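Side-chain contacts in D-glucosaminate-6-phosphate ammonia lyase (PDB 7LCE), which belongs to the pyridoxal-phosphate-dependent enzymes with the aminotransferase (type I) fold and carries its cofactor covalently attached in a modified lysine: residues Ala84-His87 and Arg92-Leu95; Leu50-Gly55 and Ala232-His237; Gly203-Ile208 and Lys227-Ala232; Ala73-Ala78 and Arg242-Gly247. All coordinates share one frame; numbering follows the deposited sequence.

Overall arrangement
Helix 47-62 comes first and holds one half of interaction 2, whose other half lies far ahead in the chain. Helix 73-86 follows: its beginning opens interaction 4 and its end opens interaction 1, which closes at once on 92-95, making a tight helix-to-helix turn. Interaction 3 then joins 203-208, leading into a central strand, to helix 227-234. At Ala232, a residue common to interactions 2 and 3, the chain enters the segment that closes interaction 2, and 242-247 closes interaction 4 soon after. The long loops of interactions 2 and 4 therefore cross, and both enclose interactions 1 and 3. Interactions 1 and 2 join helix to helix, interaction 4 a helix to a loop, and interaction 3 a helix to the mixed sheet.

Interaction 1: Ala84-His87 and Arg92-Leu95; sequences AITH and RVAL
Thr86, in the last turn of helix 73-86, packs its methyl group against the backbone of Arg92 and turns its hydroxyl toward Val93. With chi1 at 61° the hydroxyl sits between the backbone N and the carbonyl carbon, which places CG2 anti to the carbonyl carbon and 3.5 Å from Arg92 O. Thr86 CB meets Arg92 CB at 3.8 Å, while Val93 CG2 approaches Thr86 OG1 to 3.9 Å, the two beta-branched side chains crossing at a slant. Threonine suits this place because one face is apolar and the other polar: OG1 gives its hydrogen bond to Ala82 O one turn back and is itself met by Gly88 N and Gln236 NE2. The long arm of Arg92 runs back along the end of the helix, with CD 3.8 Å from Thr86 O. A bend at chi3 (145°) brings the guanidinium beside the last carbonyls, where NH1 is 3.1 Å from Ile85 O. His87 ND1 lies at the guanidinium edge, 3.9 Å from Arg92 NH1; the two side chains run alongside each other in the same direction, their planes 40° apart. The partial negative charge at the C-terminal end of helix 73-86 would probably favour the cationic guanidinium of Arg92 beside its last carbonyls. His87 takes a positive phi, ending the helix and turning the chain toward helix 90-95. The corner so formed has Ile85 resting on Ala154 of strand 153-159, with the His87 ring meeting Trp229 of helix 227-234.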
loop_
_atom_site.group_PDB
_atom_site.type_symbol
_atom_site.label_atom_id
_atom_site.label_comp_id
_atom_site.label_asym_id
_atom_site.label_seq_id
_atom_site.Cartn_x
_atom_site.Cartn_y
_atom_site.Cartn_z
ATOM N N ALA A 84 11.052 7.231 27.658
ATOM C CA ALA A 84 9.735 6.605 27.717
ATOM C C ALA A 84 9.493 5.685 26.528
ATOM O O ALA A 84 8.750 4.703 26.647
ATOM C CB ALA A 84 8.643 7.673 27.788
ATOM N N ILE A 85 10.101 5.980 25.384
ATOM C CA ILE A 85 9.893 5.169 24.190
ATOM C C ILE A 85 10.827 3.966 24.164
ATOM O O ILE A 85 10.403 2.853 23.841
ATOM C CB ILE A 85 10.059 6.040 22.930
ATOM C CG1 ILE A 85 8.989 7.131 22.903
ATOM C CG2 ILE A 85 9.980 5.187 21.675
ATOM C CD1 ILE A 85 9.061 8.025 21.691
ATOM N N THR A 86 12.096 4.164 24.520
ATOM C CA THR A 86 13.079 3.089 24.439
ATOM C C THR A 86 13.082 2.188 25.663
ATOM O O THR A 86 13.565 1.054 25.571
ATOM C CB THR A 86 14.485 3.665 24.251
ATOM O OG1 THR A 86 14.816 4.493 25.374
ATOM C CG2 THR A 86 14.562 4.488 22.977
ATOM N N HIS A 87 12.571 2.664 26.800
ATOM C CA HIS A 87 12.667 1.966 28.083
ATOM C C HIS A 87 14.111 1.665 28.463
ATOM O O HIS A 87 14.366 0.798 29.303
ATOM C CB HIS A 87 11.847 0.668 28.087
ATOM C CG HIS A 87 10.366 0.886 28.055
ATOM N ND1 HIS A 87 9.688 1.220 26.902
ATOM C CD2 HIS A 87 9.435 0.820 29.034
ATOM C CE1 HIS A 87 8.402 1.352 27.174
ATOM N NE2 HIS A 87 8.222 1.114 28.460
ATOM N N ARG A 92 16.868 -0.004 20.927
ATOM C CA ARG A 92 15.956 1.093 20.619
ATOM C C ARG A 92 16.638 2.449 20.757
ATOM O O ARG A 92 16.262 3.401 20.063
ATOM C CB ARG A 92 14.724 1.021 21.521
ATOM C CG ARG A 92 13.820 -0.157 21.220
ATOM C CD ARG A 92 12.631 -0.211 22.164
ATOM N NE ARG A 92 11.429 -0.695 21.495
ATOM C CZ ARG A 92 10.206 -0.624 22.003
ATOM N NH1 ARG A 92 9.982 -0.101 23.195
ATOM N NH2 ARG A 92 9.184 -1.100 21.298
ATOM N N VAL A 93 17.630 2.558 21.645
ATOM C CA VAL A 93 18.342 3.821 21.817
ATOM C C VAL A 93 19.073 4.203 20.537
ATOM O O VAL A 93 19.095 5.376 20.141
ATOM C CB VAL A 93 19.300 3.737 23.018
ATOM C CG1 VAL A 93 20.336 4.843 22.957
ATOM C CG2 VAL A 93 18.516 3.832 24.312
ATOM N N ALA A 94 19.675 3.217 19.864
ATOM C CA ALA A 94 20.401 3.487 18.628
ATOM C C ALA A 94 19.482 3.897 17.484
ATOM O O ALA A 94 19.949 4.536 16.535
ATOM C CB ALA A 94 21.219 2.261 18.225
ATOM N N LEU A 95 18.196 3.548 17.546
ATOM C CA LEU A 95 17.270 3.908 16.477
ATOM C C LEU A 95 16.746 5.333 16.585
ATOM O O LEU A 95 16.310 5.888 15.571
ATOM C CB LEU A 95 16.081 2.945 16.437
ATOM C CG LEU A 95 16.194 1.685 15.578
ATOM C CD1 LEU A 95 17.322 0.778 16.039
ATOM C CD2 LEU A 95 14.867 0.942 15.580
#

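Interaction 2: Leu50-Gly55 and Ala232-His237; sequences LVEKTG and ACKAQH
Lys234 reaches across from helix 227-234 to Glu52 on helix 47-62, and its NZ donates to Glu52 OE1 at 3.0 Å, a salt bridge as well as a hydrogen bond. The better packed part is apolar, nearer the helix axes: Val51 points toward the other segment and sets CG1 4.3 Å from Lys234 CE, while both residues also rest on Tyr68 of strand 66-70. A branched aliphatic residue fits here, since it can line the methylenes of the lysine on one side and Met251 of helix 248-262 on another. With all torsions beyond CG near 180°, Lys234 is a straight rod that spans the gap between helices whose nearest CA atoms, those of Val51 and Lys234, are 8.4 Å apart. Gly55, having no side chain, leaves room for the end of Lys234, toward which a CB would point. The solvent side is looser. There Glu52 is exposed, bends at chi2 (68°) and crosses the lysine at about a right angle, so that NZ meets OE1 from 55° out of the carboxylate plane. Lys234 NZ also forms a salt bridge with Asp66 OD2; with two carboxylates around it, the ammonium is probably kept protonated, and because Glu52 is exposed, solvent probably screens its pairing with Lys234.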
loop_
_atom_site.group_PDB
_atom_site.type_symbol
_atom_site.label_atom_id
_atom_site.label_comp_id
_atom_site.label_asym_id
_atom_site.label_seq_id
_atom_site.Cartn_x
_atom_site.Cartn_y
_atom_site.Cartn_z
ATOM N N LEU A 50 30.892 10.352 37.924
ATOM C CA LEU A 50 30.395 11.719 38.051
ATOM C C LEU A 50 28.911 11.803 37.712
ATOM O O LEU A 50 28.162 12.539 38.364
ATOM C CB LEU A 50 31.207 12.652 37.157
ATOM C CG LEU A 50 30.844 14.133 37.263
ATOM C CD1 LEU A 50 31.099 14.650 38.669
ATOM C CD2 LEU A 50 31.620 14.935 36.239
ATOM N N VAL A 51 28.471 11.069 36.686
ATOM C CA VAL A 51 27.053 11.045 36.336
ATOM C C VAL A 51 26.241 10.453 37.478
ATOM O O VAL A 51 25.155 10.942 37.814
ATOM C CB VAL A 51 26.831 10.262 35.029
ATOM C CG1 VAL A 51 25.346 9.977 34.828
ATOM C CG2 VAL A 51 27.405 11.021 33.844
ATOM N N GLU A 52 26.752 9.384 38.084
ATOM C CA GLU A 52 26.030 8.715 39.157
ATOM C C GLU A 52 25.949 9.610 40.389
ATOM O O GLU A 52 24.870 9.796 40.961
ATOM C CB GLU A 52 26.731 7.389 39.480
ATOM C CG GLU A 52 25.927 6.402 40.308
ATOM C CD GLU A 52 24.731 5.855 39.543
ATOM O OE1 GLU A 52 24.677 6.043 38.308
ATOM O OE2 GLU A 52 23.850 5.231 40.175
ATOM N N LYS A 53 27.084 10.193 40.785
ATOM C CA LYS A 53 27.149 11.015 41.993
ATOM C C LYS A 53 26.363 12.316 41.849
ATOM O O LYS A 53 25.672 12.735 42.788
ATOM C CB LYS A 53 28.609 11.311 42.341
ATOM C CG LYS A 53 28.830 11.870 43.741
ATOM C CD LYS A 53 28.394 10.860 44.795
ATOM C CE LYS A 53 28.815 11.275 46.198
ATOM N NZ LYS A 53 28.411 10.274 47.230
ATOM N N THR A 54 26.478 12.986 40.695
ATOM C CA THR A 54 25.738 14.228 40.496
ATOM C C THR A 54 24.235 13.989 40.531
ATOM O O THR A 54 23.484 14.835 41.030
ATOM C CB THR A 54 26.150 14.899 39.185
ATOM O OG1 THR A 54 26.117 13.936 38.125
ATOM C CG2 THR A 54 27.554 15.483 39.306
ATOM N N GLY A 55 23.778 12.838 40.028
ATOM C CA GLY A 55 22.366 12.510 40.151
ATOM C C GLY A 55 21.942 12.395 41.605
ATOM O O GLY A 55 20.851 12.831 41.981
ATOM N N ALA A 232 16.608 4.994 32.367
ATOM C CA ALA A 232 16.371 5.017 30.927
ATOM C C ALA A 232 16.840 6.324 30.306
ATOM O O ALA A 232 17.211 6.350 29.127
ATOM C CB ALA A 232 14.891 4.788 30.628
ATOM N N CYS A 233 16.829 7.416 31.072
ATOM C CA CYS A 233 17.402 8.662 30.578
ATOM C C CYS A 233 18.913 8.539 30.445
ATOM O O CYS A 233 19.490 8.926 29.422
ATOM C CB CYS A 233 17.036 9.822 31.503
ATOM S SG CYS A 233 15.270 10.184 31.586
ATOM N N LYS A 234 19.572 7.995 31.474
ATOM C CA LYS A 234 21.018 7.809 31.419
ATOM C C LYS A 234 21.424 6.960 30.223
ATOM O O LYS A 234 22.473 7.205 29.615
ATOM C CB LYS A 234 21.514 7.164 32.713
ATOM C CG LYS A 234 21.329 8.026 33.953
ATOM C CD LYS A 234 21.851 7.328 35.201
ATOM C CE LYS A 234 21.712 8.217 36.428
ATOM N NZ LYS A 234 22.218 7.561 37.664
ATOM N N ALA A 235 20.593 5.984 29.851
ATOM C CA ALA A 235 20.898 5.099 28.733
ATOM C C ALA A 235 20.986 5.832 27.403
ATOM O O ALA A 235 21.460 5.244 26.424
ATOM C CB ALA A 235 19.845 3.994 28.636
ATOM N N GLN A 236 20.539 7.082 27.336
ATOM C CA GLN A 236 20.548 7.829 26.085
ATOM C C GLN A 236 21.918 8.396 25.730
ATOM O O GLN A 236 22.050 9.018 24.670
ATOM C CB GLN A 236 19.518 8.961 26.149
ATOM C CG GLN A 236 18.114 8.504 26.538
ATOM C CD GLN A 236 17.523 7.500 25.563
ATOM O OE1 GLN A 236 17.802 7.542 24.365
ATOM N NE2 GLN A 236 16.710 6.582 26.078
ATOM N N HIS A 237 22.939 8.193 26.573
ATOM C CA HIS A 237 24.267 8.729 26.284
ATOM C C HIS A 237 24.900 8.093 25.052
ATOM O O HIS A 237 25.765 8.714 24.424
ATOM C CB HIS A 237 25.191 8.550 27.490
ATOM C CG HIS A 237 25.713 7.156 27.655
ATOM N ND1 HIS A 237 25.058 6.198 28.398
ATOM C CD2 HIS A 237 26.827 6.557 27.168
ATOM C CE1 HIS A 237 25.747 5.071 28.367
ATOM N NE2 HIS A 237 26.824 5.262 27.626
#

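Interaction 3: Gly203-Ile208 and Lys227-Ala232; sequences GADMVI and KTWIAA
Met206 lies across Trp229 at about a right angle, meeting the root of the indole rather than stacking on it. Its CG and SD both come within 3.8 Å of Trp229 CB, and SD stands 5.4 Å from the centroid of the five-membered ring, 54° off the ring normal. This is an oblique Met-aromatic contact. A bend at chi3 (-75°) turns the terminal CE back along the indole instead of letting the chain run straight past it. The flexible, polarisable thioether suits a strand residue that must fill the space beside two helices, touching Ala80 of helix 73-86 as well as Trp229. In the type I fold, strand 206-210 is one of the two neighbours of 221-225, the strand that runs antiparallel to the rest of the large sheet, and the chain leaves that strand directly into helix 227-234; Trp229 thus folds back over the start of 206-210. Asp205, just before the strand, touches Trp229 through its methylene: CB is 3.9 Å from CD1, and the carboxylate plane is inclined 53° to the indole. Its polar end is used otherwise, OD2 accepting from Leu186 N, with a weak, long ion pair from OD1 to Arg226. Farther out, the six-membered side of the indole meets the ring of His87, and Pro185 also touches Trp229.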
loop_
_atom_site.group_PDB
_atom_site.type_symbol
_atom_site.label_atom_id
_atom_site.label_comp_id
_atom_site.label_asym_id
_atom_site.label_seq_id
_atom_site.Cartn_x
_atom_site.Cartn_y
_atom_site.Cartn_z
ATOM N N GLY A 203 3.721 12.936 42.180
ATOM C CA GLY A 203 3.663 11.629 41.560
ATOM C C GLY A 203 4.172 11.567 40.138
ATOM O O GLY A 203 4.061 10.509 39.506
ATOM N N ALA A 204 4.716 12.660 39.613
ATOM C CA ALA A 204 5.266 12.647 38.265
ATOM C C ALA A 204 6.495 11.750 38.204
ATOM O O ALA A 204 7.270 11.664 39.160
ATOM C CB ALA A 204 5.625 14.064 37.825
ATOM N N ASP A 205 6.659 11.062 37.073
ATOM C CA ASP A 205 7.766 10.124 36.932
ATOM C C ASP A 205 9.067 10.823 36.553
ATOM O O ASP A 205 10.132 10.464 37.068
ATOM C CB ASP A 205 7.404 9.050 35.907
ATOM C CG ASP A 205 6.254 8.173 36.370
ATOM O OD1 ASP A 205 6.411 7.472 37.395
ATOM O OD2 ASP A 205 5.187 8.199 35.723
ATOM N N MET A 206 9.011 11.814 35.663
ATOM C CA MET A 206 10.197 12.562 35.255
ATOM C C MET A 206 9.850 14.038 35.142
ATOM O O MET A 206 8.912 14.404 34.427
ATOM C CB MET A 206 10.751 12.055 33.916
ATOM C CG MET A 206 11.287 10.631 33.951
ATOM S SD MET A 206 11.775 10.025 32.323
ATOM C CE MET A 206 10.190 9.709 31.545
ATOM N N VAL A 207 10.614 14.881 35.833
ATOM C CA VAL A 207 10.424 16.328 35.829
ATOM C C VAL A 207 11.702 16.992 35.332
ATOM O O VAL A 207 12.807 16.594 35.718
ATOM C CB VAL A 207 10.044 16.847 37.231
ATOM C CG1 VAL A 207 9.715 18.327 37.184
ATOM C CG2 VAL A 207 8.869 16.054 37.785
ATOM N N ILE A 208 11.552 17.998 34.472
ATOM C CA ILE A 208 12.672 18.649 33.800
ATOM C C ILE A 208 12.770 20.094 34.270
ATOM O O ILE A 208 11.771 20.823 34.272
ATOM C CB ILE A 208 12.529 18.593 32.269
ATOM C CG1 ILE A 208 12.582 17.149 31.770
ATOM C CG2 ILE A 208 13.611 19.422 31.607
ATOM C CD1 ILE A 208 11.235 16.480 31.683
ATOM N N LYS A 227 13.785 6.216 39.886
ATOM C CA LYS A 227 15.065 5.653 39.469
ATOM C C LYS A 227 14.942 4.792 38.217
ATOM O O LYS A 227 15.858 4.782 37.386
ATOM C CB LYS A 227 15.671 4.839 40.613
ATOM C CG LYS A 227 17.153 4.544 40.450
ATOM C CD LYS A 227 17.710 3.821 41.668
ATOM C CE LYS A 227 19.221 3.676 41.581
ATOM N NZ LYS A 227 19.773 2.951 42.760
ATOM N N THR A 228 13.826 4.077 38.053
ATOM C CA THR A 228 13.679 3.208 36.888
ATOM C C THR A 228 13.632 4.011 35.592
ATOM O O THR A 228 14.169 3.574 34.567
ATOM C CB THR A 228 12.431 2.334 37.025
ATOM O OG1 THR A 228 11.274 3.165 37.187
ATOM C CG2 THR A 228 12.555 1.414 38.227
ATOM N N TRP A 229 13.003 5.186 35.614
ATOM C CA TRP A 229 12.924 6.005 34.410
ATOM C C TRP A 229 14.154 6.884 34.228
ATOM O O TRP A 229 14.574 7.127 33.091
ATOM C CB TRP A 229 11.658 6.867 34.431
ATOM C CG TRP A 229 10.410 6.073 34.211
ATOM C CD1 TRP A 229 9.422 5.828 35.121
ATOM C CD2 TRP A 229 10.023 5.405 33.006
ATOM N NE1 TRP A 229 8.439 5.053 34.554
ATOM C CE2 TRP A 229 8.785 4.779 33.256
ATOM C CE3 TRP A 229 10.601 5.274 31.741
ATOM C CZ2 TRP A 229 8.116 4.036 32.287
ATOM C CZ3 TRP A 229 9.935 4.534 30.780
ATOM C CH2 TRP A 229 8.706 3.923 31.059
ATOM N N ILE A 230 14.734 7.380 35.325
ATOM C CA ILE A 230 15.979 8.136 35.216
ATOM C C ILE A 230 17.073 7.262 34.614
ATOM O O ILE A 230 17.910 7.735 33.835
ATOM C CB ILE A 230 16.389 8.700 36.589
ATOM C CG1 ILE A 230 15.374 9.740 37.062
ATOM C CG2 ILE A 230 17.769 9.335 36.517
ATOM C CD1 ILE A 230 15.303 10.963 36.176
ATOM N N ALA A 231 17.074 5.971 34.957
ATOM C CA ALA A 231 18.026 5.042 34.356
ATOM C C ALA A 231 17.856 4.977 32.845
ATOM O O ALA A 231 18.845 4.922 32.102
ATOM C CB ALA A 231 17.867 3.656 34.979
ATOM N N ALA A 232 16.608 4.994 32.367
ATOM C CA ALA A 232 16.371 5.017 30.927
ATOM C C ALA A 232 16.840 6.324 30.306
ATOM O O ALA A 232 17.211 6.350 29.127
ATOM C CB ALA A 232 14.891 4.788 30.628
#

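Interaction 4: Ala73-Ala78 and Arg242-Gly247; sequences ASAGIA and RAMKIG
Ala75 and Met244 bring their CA atoms to within 6.3 Å where the non-helical chain of 242-247 passes beside the first turns of helix 73-86. In this type I fold the helix begins at the cofactor: Ala73 N and Ser74 OG bond to phosphate oxygens of the modified lysine at position 213. The contact lies on another side of the same turns and is wholly apolar. Met244, with backbone angles away from the helical region, points its side chain at the helix and lies along it, spanning one turn from Ala75 to Ala78. Its torsions explain the reach: CG stands anti to the carbonyl carbon (chi1 -49°), and from there the chain is extended, with chi3 at -176°. The near end touches Ala75, whose CB is 3.8 Å from both CB and SD of Met244. Alanine fits both helix positions because a single methyl lets the unbranched thioether lie close to the helix, and all three residues are buried. The neighbourhood is shared between subunits: Ala75 also packs on Ala243 of the second subunit, and Arg242 NH1 bonds to the modified lysine of that subunit. Past Ile246 the segment ends at Gly247, the N-cap of helix 248-262. At the far end of the methionine, CE comes to 3.7 Å from Ala78 CB.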
loop_
_atom_site.group_PDB
_atom_site.type_symbol
_atom_site.label_atom_id
_atom_site.label_comp_id
_atom_site.label_asym_id
_atom_site.label_seq_id
_atom_site.Cartn_x
_atom_site.Cartn_y
_atom_site.Cartn_z
ATOM N N ALA A 73 16.957 22.369 29.425
ATOM C CA ALA A 73 15.642 21.776 29.635
ATOM C C ALA A 73 15.088 21.179 28.350
ATOM O O ALA A 73 14.387 20.162 28.395
ATOM C CB ALA A 73 14.675 22.812 30.204
ATOM N N SER A 74 15.380 21.797 27.201
ATOM C CA SER A 74 14.942 21.226 25.930
ATOM C C SER A 74 15.548 19.846 25.717
ATOM O O SER A 74 14.876 18.935 25.222
ATOM C CB SER A 74 15.314 22.155 24.773
ATOM O OG SER A 74 14.606 23.382 24.847
ATOM N N ALA A 75 16.818 19.675 26.089
ATOM C CA ALA A 75 17.434 18.355 26.014
ATOM C C ALA A 75 16.800 17.388 27.003
ATOM O O ALA A 75 16.669 16.196 26.705
ATOM C CB ALA A 75 18.938 18.458 26.265
ATOM N N GLY A 76 16.398 17.882 28.178
ATOM C CA GLY A 76 15.721 17.022 29.136
ATOM C C GLY A 76 14.398 16.499 28.610
ATOM O O GLY A 76 14.025 15.354 28.869
ATOM N N ILE A 77 13.676 17.328 27.856
ATOM C CA ILE A 77 12.423 16.882 27.255
ATOM C C ILE A 77 12.690 15.810 26.207
ATOM O O ILE A 77 12.018 14.772 26.173
ATOM C CB ILE A 77 11.654 18.077 26.663
ATOM C CG1 ILE A 77 11.250 19.051 27.774
ATOM C CG2 ILE A 77 10.439 17.600 25.881
ATOM C CD1 ILE A 77 10.535 20.282 27.276
ATOM N N ALA A 78 13.678 16.041 25.339
ATOM C CA ALA A 78 13.995 15.064 24.304
ATOM C C ALA A 78 14.457 13.745 24.908
ATOM O O ALA A 78 14.029 12.671 24.468
ATOM C CB ALA A 78 15.062 15.621 23.364
ATOM N N ARG A 242 24.130 12.171 23.010
ATOM C CA ARG A 242 25.525 12.453 22.689
ATOM C C ARG A 242 25.676 13.793 21.977
ATOM O O ARG A 242 26.726 14.437 22.088
ATOM C CB ARG A 242 26.098 11.316 21.839
ATOM C CG ARG A 242 27.609 11.346 21.667
ATOM C CD ARG A 242 28.328 10.913 22.937
ATOM N NE ARG A 242 29.720 10.560 22.679
ATOM C CZ ARG A 242 30.714 11.434 22.608
ATOM N NH1 ARG A 242 30.512 12.729 22.789
ATOM N NH2 ARG A 242 31.945 10.997 22.348
ATOM N N ALA A 243 24.644 14.231 21.253
ATOM C CA ALA A 243 24.648 15.524 20.584
ATOM C C ALA A 243 24.156 16.654 21.478
ATOM O O ALA A 243 24.307 17.825 21.110
ATOM C CB ALA A 243 23.791 15.474 19.314
ATOM N N MET A 244 23.566 16.333 22.630
ATOM C CA MET A 244 23.105 17.335 23.581
ATOM C C MET A 244 24.025 17.339 24.794
ATOM O O MET A 244 23.568 17.201 25.934
ATOM C CB MET A 244 21.663 17.049 24.001
ATOM C CG MET A 244 20.727 16.786 22.836
ATOM S SD MET A 244 19.197 15.976 23.339
ATOM C CE MET A 244 18.431 15.714 21.738
ATOM N N LYS A 245 25.325 17.492 24.552
ATOM C CA LYS A 245 26.326 17.201 25.568
ATOM C C LYS A 245 26.471 18.333 26.572
ATOM O O LYS A 245 26.446 19.514 26.213
ATOM C CB LYS A 245 27.679 16.916 24.913
ATOM C CG LYS A 245 28.585 16.029 25.752
ATOM C CD LYS A 245 29.976 15.930 25.155
ATOM C CE LYS A 245 30.849 14.987 25.964
ATOM N NZ LYS A 245 32.271 15.043 25.533
ATOM N N ILE A 246 26.617 17.958 27.839
ATOM C CA ILE A 246 27.075 18.855 28.890
ATOM C C ILE A 246 28.328 18.238 29.496
ATOM O O ILE A 246 28.352 17.039 29.799
ATOM C CB ILE A 246 25.991 19.107 29.959
ATOM C CG1 ILE A 246 26.550 19.964 31.097
ATOM C CG2 ILE A 246 25.416 17.803 30.496
ATOM C CD1 ILE A 246 25.510 20.395 32.102
ATOM N N GLY A 247 29.372 19.047 29.652
ATOM C CA GLY A 247 30.643 18.550 30.129
ATOM C C GLY A 247 30.709 18.445 31.636
ATOM O O GLY A 247 29.783 18.800 32.365
#